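Local coordinates for heat shock protein 16 (Schizosaccharomyces pombe, PDB 3W1Z), which is a small heat shock protein that assembles into a 16-mer and probably acts as a chaperone for unfolded proteins, at the interface of chains A and B and the interface of chains A and C. Sequence-based numbering; all coordinates share one arbitrary frame. Chains: chain A/B/C, Heat shock protein 16.

Contacts 1 and 2 lie about 22 Å apart, measured between the centres of their C-alpha atoms. Chain A takes part in both. Its N-terminal segment supplies A:Asp19 and A:Phe20 to contact 1 and A:Phe17 to contact 2. Strand 39-43 also serves twice, in different copies. Chain B uses it to line the pocket of contact 1, and chain A uses it as the receiving edge of contact 2. Contact 2 belongs to a two-fold pairing of chains, whereas the interface holding contact 1 is not an exact two-fold. Together they link three chains of the 16-subunit assembly.

Contact 1: the interface of chains A and B. Residues chain A 19-20; chain B 41, 43, 48, 104-107.
The ring of A:Phe20 lies between B:Val41 and B:Pro107 in a mostly apolar pocket of the neighbouring subunit. Its CG stands anti to its own carbonyl carbon (chi1 -75°), which turns the ring toward chain B. The carbonyl O of B:Thr105 runs along CB, CG and CD1, nearest CD1 at 3.2 Å. CB also meets the methyl CG2 of B:Ile104 at 4.0 Å. CD1 reaches the CG1 methyl of B:Val41 at 3.7 Å, on one face of the ring. CE1 touches CD of B:Pro107 at 3.5 Å, and this carbon lies over the opposite face in a CH-pi contact. The ring is thus clamped between a methyl and a proline, each offset toward its rim. B:Val48 CG1 stands farther off, near CE1. At the tip, CZ and CE2 meet CG of B:Pro107, and CZ also meets its CD. The carboxylate OE1 of B:Glu43 comes to 3.9 Å from CZ, at the end of an extended side chain.

The backbone secures the base of this side chain. B:Thr105 N donates to A:Phe20 O at 2.8 Å, with the donor in the carbonyl plane and 150° at the hydrogen. Beside it, B:Thr105 CB packs against the carbonyl O of A:Asp19 at 3.5 Å.

The inserted residues belong to a loop in the N-terminal segment of chain A. The pocket is built by strands 39-43, 47-53 and 98-105 of the chain B alpha-crystallin domain, with B:Ile106 and B:Pro107 just after strand 98-105.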
ATOM      1  N   ASP A  19      16.256 -20.101 -37.116  1.00 22.77           N
ATOM      2  CA  ASP A  19      16.601 -21.509 -37.274  1.00 28.43           C
ATOM      3  C   ASP A  19      17.542 -21.958 -36.161  1.00 25.45           C
ATOM      4  O   ASP A  19      17.658 -23.149 -35.875  1.00 31.17           O
ATOM      5  CB  ASP A  19      17.271 -21.752 -38.628  1.00 24.69           C
ATOM      6  CG  ASP A  19      16.321 -21.567 -39.793  1.00 36.82           C
ATOM      7  OD1 ASP A  19      15.149 -21.980 -39.678  1.00 39.49           O
ATOM      8  OD2 ASP A  19      16.749 -21.007 -40.825  1.00 38.68           O
ATOM      9  N   PHE A  20      18.220 -20.996 -35.542  1.00 22.98           N
ATOM     10  CA  PHE A  20      19.216 -21.297 -34.518  1.00 23.19           C
ATOM     11  C   PHE A  20      18.635 -21.638 -33.145  1.00 24.00           C
ATOM     12  O   PHE A  20      19.027 -22.630 -32.534  1.00 24.70           O
ATOM     13  CB  PHE A  20      20.218 -20.147 -34.386  1.00 19.14           C
ATOM     14  CG  PHE A  20      21.210 -20.075 -35.510  1.00 28.50           C
ATOM     15  CD1 PHE A  20      22.412 -20.762 -35.436  1.00 28.78           C
ATOM     16  CD2 PHE A  20      20.944 -19.322 -36.641  1.00 34.11           C
ATOM     17  CE1 PHE A  20      23.330 -20.697 -36.466  1.00 31.42           C
ATOM     18  CE2 PHE A  20      21.858 -19.254 -37.676  1.00 33.82           C
ATOM     19  CZ  PHE A  20      23.052 -19.943 -37.588  1.00 33.89           C
TER
ATOM     20  N   VAL B  41      24.859 -15.546 -31.068  1.00 32.97           N
ATOM     21  CA  VAL B  41      25.209 -16.409 -32.189  1.00 26.63           C
ATOM     22  C   VAL B  41      25.513 -15.567 -33.419  1.00 37.64           C
ATOM     23  O   VAL B  41      24.708 -14.726 -33.817  1.00 36.58           O
ATOM     24  CB  VAL B  41      24.079 -17.407 -32.524  1.00 27.31           C
ATOM     25  CG1 VAL B  41      24.414 -18.191 -33.784  1.00 27.57           C
ATOM     26  CG2 VAL B  41      23.834 -18.351 -31.358  1.00 25.21           C
ATOM     27  N   GLU B  43      27.396 -15.608 -37.572  1.00 40.74           N
ATOM     28  CA  GLU B  43      27.723 -16.471 -38.700  1.00 45.96           C
ATOM     29  C   GLU B  43      28.540 -15.749 -39.767  1.00 55.00           C
ATOM     30  O   GLU B  43      28.074 -14.778 -40.363  1.00 60.94           O
ATOM     31  CB  GLU B  43      26.441 -17.034 -39.314  1.00 48.28           C
ATOM     32  CG  GLU B  43      26.674 -18.086 -40.379  1.00 47.55           C
ATOM     33  CD  GLU B  43      25.379 -18.617 -40.964  1.00 47.10           C
ATOM     34  OE1 GLU B  43      24.315 -18.026 -40.688  1.00 48.59           O
ATOM     35  OE2 GLU B  43      25.426 -19.625 -41.698  1.00 51.91           O
ATOM     36  N   VAL B  48      30.786 -20.218 -37.834  1.00 43.73           N
ATOM     37  CA  VAL B  48      29.662 -19.923 -36.954  1.00 34.77           C
ATOM     38  C   VAL B  48      30.176 -19.888 -35.519  1.00 39.47           C
ATOM     39  O   VAL B  48      30.706 -20.880 -35.027  1.00 32.25           O
ATOM     40  CB  VAL B  48      28.559 -20.991 -37.060  1.00 30.15           C
ATOM     41  CG1 VAL B  48      27.485 -20.750 -36.008  1.00 28.80           C
ATOM     42  CG2 VAL B  48      27.955 -21.003 -38.455  1.00 35.90           C
ATOM     43  N   ILE B 104      21.780 -24.837 -29.211  1.00 21.23           N
ATOM     44  CA  ILE B 104      21.660 -24.076 -30.451  1.00 19.50           C
ATOM     45  C   ILE B 104      21.634 -25.019 -31.654  1.00 28.78           C
ATOM     46  O   ILE B 104      22.521 -25.857 -31.812  1.00 30.01           O
ATOM     47  CB  ILE B 104      22.853 -23.109 -30.641  1.00 17.30           C
ATOM     48  CG1 ILE B 104      23.372 -22.594 -29.295  1.00 22.19           C
ATOM     49  CG2 ILE B 104      22.483 -21.970 -31.603  1.00 21.44           C
ATOM     50  CD1 ILE B 104      22.451 -21.616 -28.589  1.00 34.21           C
ATOM     51  N   THR B 105      20.621 -24.883 -32.506  1.00 25.78           N
ATOM     52  CA  THR B 105      20.579 -25.644 -33.755  1.00 25.39           C
ATOM     53  C   THR B 105      21.409 -24.928 -34.815  1.00 30.78           C
ATOM     54  O   THR B 105      21.240 -23.730 -35.037  1.00 26.36           O
ATOM     55  CB  THR B 105      19.138 -25.845 -34.277  1.00 28.09           C
ATOM     56  OG1 THR B 105      18.408 -26.690 -33.380  1.00 28.61           O
ATOM     57  CG2 THR B 105      19.146 -26.489 -35.662  1.00 28.89           C
ATOM     58  N   ILE B 106      22.313 -25.660 -35.455  1.00 29.07           N
ATOM     59  CA  ILE B 106      23.149 -25.085 -36.498  1.00 31.06           C
ATOM     60  C   ILE B 106      22.660 -25.572 -37.855  1.00 35.68           C
ATOM     61  O   ILE B 106      22.869 -26.731 -38.214  1.00 34.79           O
ATOM     62  CB  ILE B 106      24.627 -25.485 -36.316  1.00 38.55           C
ATOM     63  CG1 ILE B 106      25.015 -25.463 -34.833  1.00 31.15           C
ATOM     64  CG2 ILE B 106      25.535 -24.577 -37.133  1.00 36.11           C
ATOM     65  CD1 ILE B 106      24.999 -24.082 -34.213  1.00 27.70           C
ATOM     66  N   PRO B 107      22.010 -24.683 -38.620  1.00 38.44           N
ATOM     67  CA  PRO B 107      21.466 -25.038 -39.935  1.00 46.32           C
ATOM     68  C   PRO B 107      22.557 -25.405 -40.937  1.00 50.00           C
ATOM     69  O   PRO B 107      22.356 -26.294 -41.758  1.00 51.77           O
ATOM     70  CB  PRO B 107      20.738 -23.760 -40.371  1.00 40.55           C
ATOM     71  CG  PRO B 107      21.380 -22.665 -39.584  1.00 48.40           C
ATOM     72  CD  PRO B 107      21.734 -23.280 -38.266  1.00 32.45           C
TER

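Contact 2: the interface of chains A and C. Residues chain A 17, 40-43; chain C 89-92.
Backbone hydrogen bonds join A:Val41 and A:Glu43 to C:Asn89, C:Arg91 and C:Trp92 in an antiparallel pairing. A:Val41 N donates to C:Trp92 O at 2.6 Å. A:Val41 O accepts from both C:Arg91 N at 2.7 Å and C:Trp92 N at 3.2 Å. Two successive N-H groups sharing one carbonyl make a beta bulge at C:Arg91. A:Glu43 N donates to C:Asn89 O at 2.6 Å, nearly straight at 171°.

Charged groups meet beside this pairing. C:Arg91 NE lies 3.8 Å from the carboxylate OE2 of A:Glu43, a long salt bridge. The carboxylate and guanidinium planes are 75° apart, so the two groups do not face each other flat. A water joins A:Glu43 OE1 to C:Arg91 NH2. The bend at chi2 of C:Arg91 (-43°) brings the guanidinium back over its own backbone, where NH1 donates to C:Gln90 O from above the carbonyl plane.

A:Phe17, A:Val41, C:Trp92 and C:Arg91 CB pack on one side. The rings of A:Phe17 and C:Trp92 meet edge-to-face, with centroids 5.6 Å apart. C:Trp92 CE3 comes above the CZ and CE1 side of A:Phe17, and CZ also touches C:Trp92 CB. A:Val41 CG1 packs on C:Arg91 CB at 3.8 Å. On the other side, A:His42 CD2 rests against C:Gln90 CA at 3.4 Å.

Strand 90-93 of chain C thus pairs with edge strand 39-43 of the chain A alpha-crystallin domain. The two-fold supplies the reciprocal pairing, the strand-exchange dimer typical of non-metazoan small heat shock proteins.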
ATOM      1  N   PHE A  17      11.784 -15.736 -36.438  1.00 15.75           N
ATOM      2  CA  PHE A  17      11.751 -16.981 -37.208  1.00 19.87           C
ATOM      3  C   PHE A  17      13.102 -17.688 -37.256  1.00 24.17           C
ATOM      4  O   PHE A  17      13.490 -18.231 -38.289  1.00 29.04           O
ATOM      5  CB  PHE A  17      11.248 -16.721 -38.631  1.00 26.94           C
ATOM      6  CG  PHE A  17       9.991 -15.898 -38.693  1.00 19.96           C
ATOM      7  CD1 PHE A  17       8.773 -16.435 -38.309  1.00 17.16           C
ATOM      8  CD2 PHE A  17      10.027 -14.590 -39.149  1.00 23.82           C
ATOM      9  CE1 PHE A  17       7.615 -15.679 -38.372  1.00 18.08           C
ATOM     10  CE2 PHE A  17       8.873 -13.830 -39.213  1.00 21.21           C
ATOM     11  CZ  PHE A  17       7.666 -14.375 -38.824  1.00 17.41           C
ATOM     12  N   ASP A  40       6.877  -5.301 -38.094  1.00 16.48           N
ATOM     13  CA  ASP A  40       5.784  -5.995 -38.756  1.00 16.28           C
ATOM     14  C   ASP A  40       6.315  -6.723 -39.985  1.00 16.23           C
ATOM     15  O   ASP A  40       7.154  -6.195 -40.708  1.00 17.32           O
ATOM     16  CB  ASP A  40       4.697  -5.008 -39.173  1.00 15.52           C
ATOM     17  CG  ASP A  40       3.695  -4.747 -38.071  1.00 18.27           C
ATOM     18  OD1 ASP A  40       2.602  -4.229 -38.380  1.00 23.14           O
ATOM     19  OD2 ASP A  40       3.996  -5.065 -36.901  1.00 22.73           O
ATOM     20  N   VAL A  41       5.832  -7.937 -40.217  1.00 13.05           N
ATOM     21  CA  VAL A  41       6.267  -8.711 -41.373  1.00 14.87           C
ATOM     22  C   VAL A  41       5.071  -9.262 -42.133  1.00 18.13           C
ATOM     23  O   VAL A  41       4.206  -9.919 -41.555  1.00 14.52           O
ATOM     24  CB  VAL A  41       7.186  -9.887 -40.967  1.00 19.34           C
ATOM     25  CG1 VAL A  41       7.523 -10.748 -42.177  1.00 14.32           C
ATOM     26  CG2 VAL A  41       8.455  -9.368 -40.311  1.00 12.02           C
ATOM     27  N   HIS A  42       5.023  -8.988 -43.432  1.00 19.69           N
ATOM     28  CA  HIS A  42       3.948  -9.515 -44.266  1.00 24.11           C
ATOM     29  C   HIS A  42       4.493 -10.298 -45.455  1.00 24.09           C
ATOM     30  O   HIS A  42       5.530  -9.953 -46.010  1.00 26.21           O
ATOM     31  CB  HIS A  42       3.030  -8.388 -44.746  1.00 24.85           C
ATOM     32  CG  HIS A  42       2.122  -7.855 -43.681  1.00 22.08           C
ATOM     33  ND1 HIS A  42       2.507  -6.871 -42.797  1.00 17.73           N
ATOM     34  CD2 HIS A  42       0.847  -8.175 -43.358  1.00 23.25           C
ATOM     35  CE1 HIS A  42       1.506  -6.605 -41.975  1.00 22.78           C
ATOM     36  NE2 HIS A  42       0.489  -7.383 -42.293  1.00 24.28           N
ATOM     37  N   GLU A  43       3.794 -11.360 -45.839  1.00 25.47           N
ATOM     38  CA  GLU A  43       4.188 -12.120 -47.018  1.00 28.25           C
ATOM     39  C   GLU A  43       3.034 -12.233 -48.003  1.00 22.85           C
ATOM     40  O   GLU A  43       2.023 -12.874 -47.721  1.00 27.56           O
ATOM     41  CB  GLU A  43       4.684 -13.514 -46.632  1.00 31.04           C
ATOM     42  CG  GLU A  43       5.020 -14.391 -47.827  1.00 36.34           C
ATOM     43  CD  GLU A  43       5.395 -15.806 -47.433  1.00 39.84           C
ATOM     44  OE1 GLU A  43       5.066 -16.741 -48.192  1.00 34.36           O
ATOM     45  OE2 GLU A  43       6.022 -15.982 -46.367  1.00 40.78           O
TER
ATOM     46  N   ASN C  89      -1.847 -12.332 -45.266  1.00 18.53           N
ATOM     47  CA  ASN C  89      -0.434 -12.094 -45.544  1.00 19.26           C
ATOM     48  C   ASN C  89       0.434 -11.858 -44.312  1.00 26.81           C
ATOM     49  O   ASN C  89       1.659 -11.844 -44.414  1.00 29.24           O
ATOM     50  CB  ASN C  89      -0.265 -10.918 -46.511  1.00 24.16           C
ATOM     51  CG  ASN C  89      -0.881 -11.186 -47.867  1.00 25.15           C
ATOM     52  OD1 ASN C  89      -1.663 -12.122 -48.034  1.00 29.83           O
ATOM     53  ND2 ASN C  89      -0.535 -10.360 -48.848  1.00 20.87           N
ATOM     54  N   GLN C  90      -0.190 -11.674 -43.153  1.00 22.30           N
ATOM     55  CA  GLN C  90       0.561 -11.309 -41.953  1.00 24.93           C
ATOM     56  C   GLN C  90       1.408 -12.447 -41.394  1.00 27.87           C
ATOM     57  O   GLN C  90       0.935 -13.572 -41.233  1.00 31.82           O
ATOM     58  CB  GLN C  90      -0.355 -10.762 -40.852  1.00 25.64           C
ATOM     59  CG  GLN C  90       0.415 -10.320 -39.609  1.00 25.52           C
ATOM     60  CD  GLN C  90      -0.482  -9.912 -38.458  1.00 30.54           C
ATOM     61  OE1 GLN C  90      -0.990  -8.792 -38.417  1.00 26.69           O
ATOM     62  NE2 GLN C  90      -0.670 -10.819 -37.505  1.00 32.93           N
ATOM     63  N   ARG C  91       2.661 -12.133 -41.085  1.00 19.81           N
ATOM     64  CA  ARG C  91       3.563 -13.090 -40.461  1.00 30.62           C
ATOM     65  C   ARG C  91       3.893 -12.693 -39.020  1.00 25.83           C
ATOM     66  O   ARG C  91       3.601 -13.440 -38.087  1.00 31.47           O
ATOM     67  CB  ARG C  91       4.824 -13.289 -41.306  1.00 27.21           C
ATOM     68  CG  ARG C  91       4.539 -13.938 -42.657  1.00 32.60           C
ATOM     69  CD  ARG C  91       3.539 -15.083 -42.507  1.00 25.47           C
ATOM     70  NE  ARG C  91       3.230 -15.736 -43.777  1.00 37.95           N
ATOM     71  CZ  ARG C  91       1.999 -16.012 -44.199  1.00 30.34           C
ATOM     72  NH1 ARG C  91       0.949 -15.689 -43.453  1.00 26.72           N
ATOM     73  NH2 ARG C  91       1.816 -16.611 -45.367  1.00 31.66           N
ATOM     74  N   TRP C  92       4.508 -11.529 -38.842  1.00 22.44           N
ATOM     75  CA  TRP C  92       4.835 -11.035 -37.506  1.00 22.60           C
ATOM     76  C   TRP C  92       4.271  -9.632 -37.291  1.00 25.45           C
ATOM     77  O   TRP C  92       4.432  -8.764 -38.145  1.00 21.92           O
ATOM     78  CB  TRP C  92       6.352 -11.014 -37.316  1.00 18.66           C
ATOM     79  CG  TRP C  92       6.780 -10.985 -35.886  1.00 22.91           C
ATOM     80  CD1 TRP C  92       7.147  -9.890 -35.160  1.00 21.66           C
ATOM     81  CD2 TRP C  92       6.888 -12.108 -35.005  1.00 28.24           C
ATOM     82  NE1 TRP C  92       7.477 -10.262 -33.878  1.00 22.89           N
ATOM     83  CE2 TRP C  92       7.325 -11.619 -33.758  1.00 30.78           C
ATOM     84  CE3 TRP C  92       6.656 -13.479 -35.149  1.00 19.83           C
ATOM     85  CZ2 TRP C  92       7.537 -12.454 -32.663  1.00 23.16           C
ATOM     86  CZ3 TRP C  92       6.866 -14.304 -34.061  1.00 24.80           C
ATOM     87  CH2 TRP C  92       7.302 -13.789 -32.834  1.00 24.30           C
TER
HETATM   88  O   HOH W   1       3.134 -18.390 -47.200  1.00 28.91           O